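Local coordinates for GARP domain-containing protein (Trypanosoma brucei brucei TREU927, PDB 6XZ6) that binds the complement regulator factor H as a trypanosome receptor, increasing transmission of the parasite to tsetse flies, at residues A[18-21]-A[22-26]; A[131-134]-A[135-139]; A[164-167]-A[168-171]. All coordinates share one frame; numbering follows the deposited sequence.

Interaction 1 of 3, residues A[18-21]-A[22-26]; sequences EVAK and QLRKL
V19 and L23 lie side by side one helical turn apart and point the same way. V19 CG1 meets L23 CD1 at 3.7 Å. The CG1 branch of V19 stands anti to the backbone N (chi1 168°), beside the carbonyl carbon. This turns it toward the following turn of the helix. L23 CG stands beside its own backbone N, which brings it back over the carbonyl of V19. The same carbonyl takes the backbone bond of the turn, L23 N to V19 O at 3.1 Å.

A20 and R24 form the second pair. The first torsion of R24 (chi1 -61°) puts CG beside the backbone N. From there the chain, extended from CG to NE, runs back along the helix past A20 O. R24 CG lies 3.2 Å from A20 O. The guanidinium then comes to rest with one face over the A20 methyl, and R24 CZ is 4.1 Å from A20 CB. Its nitrogens are held by other parts of the chain. NE forms a salt bridge with E112. NH1 bonds to the carbonyls of C138 and A141, and NH2 to the hydroxyl of S116. This spread of partners should fix the rotation of the group.

Q22 also turns back toward the preceding residues. Its CG lies 3.4 Å from E18 O, and its amide NE2 bonds to A150 O. E18 directs its carboxylate to R153. The backbone bond from Q22 N to E18 O is weak.

The i to i+4 arrangement is that of a long amphipathic helix in a helical bundle. V19 and L23 pack on helix 67-125, on F115 and on F107 and Y111 respectively, while R24 ties helix 4-61 to that helix and to the loop after helix 129-137.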
loop_
_atom_site.group_PDB
_atom_site.type_symbol
_atom_site.label_atom_id
_atom_site.label_comp_id
_atom_site.label_asym_id
_atom_site.label_seq_id
_atom_site.Cartn_x
_atom_site.Cartn_y
_atom_site.Cartn_z
ATOM N N GLU A 18 -9.365 -7.638 -9.627
ATOM C CA GLU A 18 -9.064 -6.212 -9.504
ATOM C C GLU A 18 -8.448 -5.931 -8.145
ATOM O O GLU A 18 -7.411 -5.297 -8.083
ATOM C CB GLU A 18 -10.350 -5.379 -9.735
ATOM C CG GLU A 18 -10.175 -3.871 -9.832
ATOM C CD GLU A 18 -11.413 -3.004 -10.022
ATOM O OE1 GLU A 18 -12.557 -3.493 -9.838
ATOM O OE2 GLU A 18 -11.225 -1.808 -10.346
ATOM N N VAL A 19 -9.063 -6.431 -7.056
ATOM C CA VAL A 19 -8.574 -6.278 -5.686
ATOM C C VAL A 19 -7.222 -6.961 -5.484
ATOM O O VAL A 19 -6.334 -6.352 -4.885
ATOM C CB VAL A 19 -9.605 -6.725 -4.621
ATOM C CG1 VAL A 19 -8.957 -6.816 -3.271
ATOM C CG2 VAL A 19 -10.799 -5.786 -4.551
ATOM N N ALA A 20 -7.058 -8.216 -5.951
ATOM C CA ALA A 20 -5.801 -8.985 -5.802
ATOM C C ALA A 20 -4.598 -8.293 -6.438
ATOM O O ALA A 20 -3.511 -8.294 -5.852
ATOM C CB ALA A 20 -5.960 -10.373 -6.392
ATOM N N LYS A 21 -4.804 -7.707 -7.640
ATOM C CA LYS A 21 -3.818 -6.969 -8.437
ATOM C C LYS A 21 -3.332 -5.712 -7.706
ATOM O O LYS A 21 -2.148 -5.393 -7.771
ATOM C CB LYS A 21 -4.412 -6.600 -9.791
ATOM C CG LYS A 21 -4.405 -7.721 -10.823
ATOM C CD LYS A 21 -5.127 -7.279 -12.107
ATOM C CE LYS A 21 -4.353 -6.284 -12.932
ATOM N NZ LYS A 21 -4.930 -6.088 -14.289
ATOM N N GLN A 22 -4.229 -5.023 -6.988
ATOM C CA GLN A 22 -3.915 -3.829 -6.177
ATOM C C GLN A 22 -3.114 -4.202 -4.934
ATOM O O GLN A 22 -2.199 -3.472 -4.557
ATOM C CB GLN A 22 -5.199 -3.138 -5.725
ATOM C CG GLN A 22 -5.958 -2.500 -6.863
ATOM C CD GLN A 22 -7.248 -1.895 -6.398
ATOM O OE1 GLN A 22 -7.780 -2.185 -5.307
ATOM N NE2 GLN A 22 -7.773 -1.032 -7.220
ATOM N N LEU A 23 -3.474 -5.323 -4.284
ATOM C CA LEU A 23 -2.795 -5.817 -3.079
ATOM C C LEU A 23 -1.373 -6.309 -3.357
ATOM O O LEU A 23 -0.513 -6.181 -2.505
ATOM C CB LEU A 23 -3.652 -6.881 -2.335
ATOM C CG LEU A 23 -5.062 -6.393 -1.839
ATOM C CD1 LEU A 23 -5.855 -7.504 -1.310
ATOM C CD2 LEU A 23 -4.951 -5.341 -0.773
ATOM N N ARG A 24 -1.091 -6.794 -4.556
ATOM C CA ARG A 24 0.263 -7.216 -4.922
ATOM C C ARG A 24 1.147 -6.011 -5.276
ATOM O O ARG A 24 2.354 -6.075 -5.071
ATOM C CB ARG A 24 0.210 -8.221 -6.068
ATOM C CG ARG A 24 -0.547 -9.474 -5.690
ATOM C CD ARG A 24 -0.913 -10.239 -6.921
ATOM N NE ARG A 24 -1.691 -11.444 -6.629
ATOM C CZ ARG A 24 -2.427 -12.095 -7.523
ATOM N NH1 ARG A 24 -2.526 -11.648 -8.773
ATOM N NH2 ARG A 24 -3.096 -13.175 -7.172
ATOM N N LYS A 25 0.542 -4.911 -5.780
ATOM C CA LYS A 25 1.214 -3.656 -6.124
ATOM C C LYS A 25 1.561 -2.832 -4.913
ATOM O O LYS A 25 2.647 -2.266 -4.910
ATOM C CB LYS A 25 0.403 -2.819 -7.140
ATOM C CG LYS A 25 1.080 -1.546 -7.682
ATOM C CD LYS A 25 2.436 -1.830 -8.345
ATOM C CE LYS A 25 2.962 -0.679 -9.140
ATOM N NZ LYS A 25 4.432 -0.791 -9.330
ATOM N N LEU A 26 0.672 -2.739 -3.897
ATOM C CA LEU A 26 0.924 -1.956 -2.666
ATOM C C LEU A 26 2.327 -2.145 -2.038
ATOM O O LEU A 26 2.922 -1.116 -1.732
ATOM C CB LEU A 26 -0.143 -2.145 -1.567
ATOM C CG LEU A 26 -1.436 -1.342 -1.675
ATOM C CD1 LEU A 26 -2.331 -1.603 -0.460
ATOM C CD2 LEU A 26 -1.171 0.138 -1.808
#

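Interaction 2 of 3, residues A[131-134]-A[135-139]; sequences IKQL and AKECA
A135 and I131 meet on the packed side of helix 129-137. A135 N bonds to I131 O at 3.1 Å. The A135 methyl lies beside that same carbonyl and touches A122 of helix 67-125. I131 and L134 cover helix 4-61, I131 on E9 and T13 and L134 on T13 and K14. Small and branched apolar side chains therefore line the side of the short helix that lies against helices 4-61 and 67-125.

C138 belongs to this packed side. Its CB lies 3.4 Å from L134 O. Its SG stands anti to the backbone N (chi1 -153°) and is bonded to C17 SG of helix 4-61. The backbone bond from C138 N to L134 O is weak.

The opposite character is seen in the Q133 and E137 pair, where both residues are exposed. The two chains are extended beyond CG and cross at a slant. E137 OE2 lies alongside Q133 CG and the Q133 amide beyond it. Amide and carboxylate planes are 28° apart. In the backbone, E137 N bonds to Q133 O at 3.1 Å.

K132 and K136 are also loosely arranged at their charged ends, although the K136 side chain touches A123 of helix 67-125. K136 bends at its outer torsions, and K136 NZ comes to 4.1 Å from K132 CB. The NZ atoms of K132 and K136 stay 6.3 Å apart. Each has a long, weak ion pair with E129, which would probably soften the like charges.

The whole is a short amphipathic helix laid on a helical bundle. A disulfide at its C-terminal side joins it to helix 4-61.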
loop_
_atom_site.group_PDB
_atom_site.type_symbol
_atom_site.label_atom_id
_atom_site.label_comp_id
_atom_site.label_asym_id
_atom_site.label_seq_id
_atom_site.Cartn_x
_atom_site.Cartn_y
_atom_site.Cartn_z
ATOM N N ILE A 131 -14.492 -17.904 -16.952
ATOM C CA ILE A 131 -14.244 -17.643 -15.523
ATOM C C ILE A 131 -12.915 -18.300 -15.076
ATOM O O ILE A 131 -12.106 -17.625 -14.448
ATOM C CB ILE A 131 -15.465 -18.079 -14.656
ATOM C CG1 ILE A 131 -16.746 -17.313 -15.084
ATOM C CG2 ILE A 131 -15.180 -17.918 -13.152
ATOM C CD1 ILE A 131 -18.093 -17.975 -14.717
ATOM N N LYS A 132 -12.676 -19.586 -15.441
ATOM C CA LYS A 132 -11.441 -20.337 -15.129
ATOM C C LYS A 132 -10.257 -19.671 -15.818
ATOM O O LYS A 132 -9.169 -19.629 -15.230
ATOM C CB LYS A 132 -11.509 -21.786 -15.624
ATOM C CG LYS A 132 -12.265 -22.743 -14.756
ATOM C CD LYS A 132 -12.157 -24.141 -15.365
ATOM C CE LYS A 132 -13.084 -25.126 -14.684
ATOM N NZ LYS A 132 -13.465 -26.237 -15.600
ATOM N N GLN A 133 -10.477 -19.141 -17.065
ATOM C CA GLN A 133 -9.409 -18.483 -17.828
ATOM C C GLN A 133 -9.012 -17.146 -17.233
ATOM O O GLN A 133 -7.817 -16.849 -17.180
ATOM C CB GLN A 133 -9.781 -18.319 -19.292
ATOM C CG GLN A 133 -8.648 -17.788 -20.134
ATOM C CD GLN A 133 -9.148 -17.247 -21.415
ATOM O OE1 GLN A 133 -9.756 -16.178 -21.480
ATOM N NE2 GLN A 133 -8.910 -17.989 -22.453
ATOM N N LEU A 134 -10.006 -16.345 -16.785
ATOM C CA LEU A 134 -9.778 -15.035 -16.169
ATOM C C LEU A 134 -8.978 -15.177 -14.870
ATOM O O LEU A 134 -7.999 -14.457 -14.691
ATOM C CB LEU A 134 -11.104 -14.281 -15.954
ATOM C CG LEU A 134 -11.064 -13.121 -14.959
ATOM C CD1 LEU A 134 -10.472 -11.880 -15.564
ATOM C CD2 LEU A 134 -12.427 -12.821 -14.430
ATOM N N ALA A 135 -9.377 -16.137 -13.994
ATOM C CA ALA A 135 -8.723 -16.428 -12.719
ATOM C C ALA A 135 -7.303 -17.028 -12.899
ATOM O O ALA A 135 -6.429 -16.746 -12.074
ATOM C CB ALA A 135 -9.587 -17.349 -11.896
ATOM N N LYS A 136 -7.072 -17.844 -13.962
ATOM C CA LYS A 136 -5.752 -18.427 -14.242
ATOM C C LYS A 136 -4.761 -17.349 -14.700
ATOM O O LYS A 136 -3.590 -17.408 -14.314
ATOM C CB LYS A 136 -5.823 -19.535 -15.297
ATOM C CG LYS A 136 -5.809 -20.950 -14.716
ATOM C CD LYS A 136 -6.057 -22.013 -15.804
ATOM C CE LYS A 136 -7.060 -23.075 -15.391
ATOM N NZ LYS A 136 -7.929 -23.487 -16.531
ATOM N N GLU A 137 -5.234 -16.356 -15.498
ATOM C CA GLU A 137 -4.458 -15.227 -16.012
ATOM C C GLU A 137 -4.090 -14.244 -14.903
ATOM O O GLU A 137 -3.109 -13.514 -15.011
ATOM C CB GLU A 137 -5.279 -14.478 -17.065
ATOM C CG GLU A 137 -5.144 -14.994 -18.489
ATOM C CD GLU A 137 -6.263 -14.571 -19.435
ATOM O OE1 GLU A 137 -6.864 -13.488 -19.239
ATOM O OE2 GLU A 137 -6.539 -15.335 -20.386
ATOM N N CYS A 138 -4.889 -14.223 -13.852
ATOM C CA CYS A 138 -4.787 -13.349 -12.686
ATOM C C CYS A 138 -3.959 -13.957 -11.554
ATOM O O CYS A 138 -3.925 -13.400 -10.459
ATOM C CB CYS A 138 -6.196 -13.023 -12.217
ATOM S SG CYS A 138 -6.344 -11.454 -11.343
ATOM N N ALA A 139 -3.317 -15.105 -11.794
ATOM C CA ALA A 139 -2.528 -15.800 -10.781
ATOM C C ALA A 139 -1.403 -14.938 -10.252
ATOM O O ALA A 139 -1.299 -14.768 -9.045
ATOM C CB ALA A 139 -1.978 -17.098 -11.338
#

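Interaction 3 of 3, residues A[164-167]-A[168-171]; sequences QDFA and EEYL
The F166 ring has the E169 carboxylate at an oblique approach, with F166 CD2 4.3 Å from E169 OE1. V14 of the chain of complement factor H also packs on F166. The Y170 ring, one turn further on, makes edge-to-face contacts with the rings of Y111 and F115. Y170 CG stands anti to the backbone N (chi1 177°), which carries the ring out to these two partners.

Backbone bonds keep the turns regular. Y170 N reaches F166 O at 2.8 Å. E169 N reaches D165 O at 2.9 Å.

E169 bends at chi2. Its OE1 is bonded to Y111 OH, and its OE2 forms a salt bridge with K33 of factor H. The carboxylate thus links the receptor core to the ligand. Q164 NE2 bonds to E18 OE2 and to Y15 O, both of the factor H chain. E168 forms a salt bridge with R159.

This is the start of helix 165-208, with Q164 just before it. Y170 and L171 pack on A155 of helix 148-161, and L171 also on H156. The Y170 side chain thus sits among helix 148-161, helix 67-125 and, through V19 and L23, helix 4-61.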
loop_
_atom_site.group_PDB
_atom_site.type_symbol
_atom_site.label_atom_id
_atom_site.label_comp_id
_atom_site.label_asym_id
_atom_site.label_seq_id
_atom_site.Cartn_x
_atom_site.Cartn_y
_atom_site.Cartn_z
ATOM N N GLN A 164 -21.427 -11.470 1.754
ATOM C CA GLN A 164 -20.648 -12.008 2.856
ATOM C C GLN A 164 -20.018 -10.891 3.643
ATOM O O GLN A 164 -19.602 -9.891 3.053
ATOM C CB GLN A 164 -19.561 -12.945 2.339
ATOM C CG GLN A 164 -20.076 -14.299 1.938
ATOM C CD GLN A 164 -18.959 -15.093 1.368
ATOM O OE1 GLN A 164 -18.290 -15.826 2.103
ATOM N NE2 GLN A 164 -18.723 -14.954 0.050
ATOM N N ASP A 165 -19.962 -11.063 4.986
ATOM C CA ASP A 165 -19.398 -10.095 5.919
ATOM C C ASP A 165 -17.956 -9.737 5.561
ATOM O O ASP A 165 -17.556 -8.595 5.738
ATOM C CB ASP A 165 -19.486 -10.634 7.357
ATOM C CG ASP A 165 -20.768 -10.295 8.117
ATOM O OD1 ASP A 165 -21.584 -9.490 7.586
ATOM O OD2 ASP A 165 -20.949 -10.822 9.268
ATOM N N PHE A 166 -17.188 -10.701 5.045
ATOM C CA PHE A 166 -15.797 -10.510 4.648
ATOM C C PHE A 166 -15.584 -9.335 3.696
ATOM O O PHE A 166 -14.635 -8.571 3.865
ATOM C CB PHE A 166 -15.236 -11.800 4.036
ATOM C CG PHE A 166 -13.836 -11.640 3.486
ATOM C CD1 PHE A 166 -13.627 -11.393 2.132
ATOM C CD2 PHE A 166 -12.728 -11.701 4.329
ATOM C CE1 PHE A 166 -12.334 -11.240 1.623
ATOM C CE2 PHE A 166 -11.439 -11.540 3.819
ATOM C CZ PHE A 166 -11.253 -11.298 2.469
ATOM N N ALA A 167 -16.442 -9.231 2.669
ATOM C CA ALA A 167 -16.432 -8.172 1.661
ATOM C C ALA A 167 -16.738 -6.813 2.288
ATOM O O ALA A 167 -16.146 -5.822 1.882
ATOM C CB ALA A 167 -17.432 -8.501 0.581
ATOM N N GLU A 168 -17.604 -6.766 3.304
ATOM C CA GLU A 168 -17.933 -5.546 4.056
ATOM C C GLU A 168 -16.759 -5.146 4.943
ATOM O O GLU A 168 -16.403 -3.970 4.974
ATOM C CB GLU A 168 -19.228 -5.727 4.886
ATOM C CG GLU A 168 -19.631 -4.523 5.718
ATOM C CD GLU A 168 -20.024 -3.240 5.009
ATOM O OE1 GLU A 168 -20.463 -3.307 3.842
ATOM O OE2 GLU A 168 -19.916 -2.162 5.634
ATOM N N GLU A 169 -16.123 -6.124 5.631
ATOM C CA GLU A 169 -14.947 -5.864 6.462
ATOM C C GLU A 169 -13.758 -5.466 5.573
ATOM O O GLU A 169 -13.021 -4.573 5.955
ATOM C CB GLU A 169 -14.665 -7.035 7.396
ATOM C CG GLU A 169 -13.390 -6.949 8.219
ATOM C CD GLU A 169 -12.779 -8.321 8.437
ATOM O OE1 GLU A 169 -12.198 -8.891 7.479
ATOM O OE2 GLU A 169 -12.925 -8.846 9.564
ATOM N N TYR A 170 -13.641 -6.014 4.359
ATOM C CA TYR A 170 -12.598 -5.569 3.423
ATOM C C TYR A 170 -12.809 -4.114 3.044
ATOM O O TYR A 170 -11.853 -3.358 3.103
ATOM C CB TYR A 170 -12.484 -6.443 2.158
ATOM C CG TYR A 170 -11.457 -5.901 1.188
ATOM C CD1 TYR A 170 -10.090 -6.026 1.444
ATOM C CD2 TYR A 170 -11.844 -5.175 0.070
ATOM C CE1 TYR A 170 -9.134 -5.469 0.587
ATOM C CE2 TYR A 170 -10.900 -4.596 -0.780
ATOM C CZ TYR A 170 -9.544 -4.734 -0.508
ATOM O OH TYR A 170 -8.609 -4.186 -1.356
ATOM N N LEU A 171 -14.041 -3.702 2.716
ATOM C CA LEU A 171 -14.350 -2.294 2.422
ATOM C C LEU A 171 -13.934 -1.369 3.594
ATOM O O LEU A 171 -13.258 -0.365 3.359
ATOM C CB LEU A 171 -15.851 -2.102 2.082
ATOM C CG LEU A 171 -16.374 -0.655 1.948
ATOM C CD1 LEU A 171 -15.701 0.092 0.758
ATOM C CD2 LEU A 171 -17.885 -0.622 1.837
#

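Interaction 1 touches both of the others. Its centre lies 15 Å from that of interaction 2 and 16 Å from that of interaction 3. Toward interaction 2, the hydrogen bond from R24 NH1 to C138 O is 2.8 Å long, and K21 CG packs 4.2 Å from C138 SG. Toward interaction 3, V19 CG1 packs at 3.3 Å against Y170 OH, and L23 CD2 lies near the same hydroxyl. Interactions 2 and 3 do not meet. Their centres are 22 Å apart and their nearest atoms about 13 Å. Of the three, interaction 3 carries the contacts with factor H. Interactions 1 and 2 touch no other protein chain of the assembly.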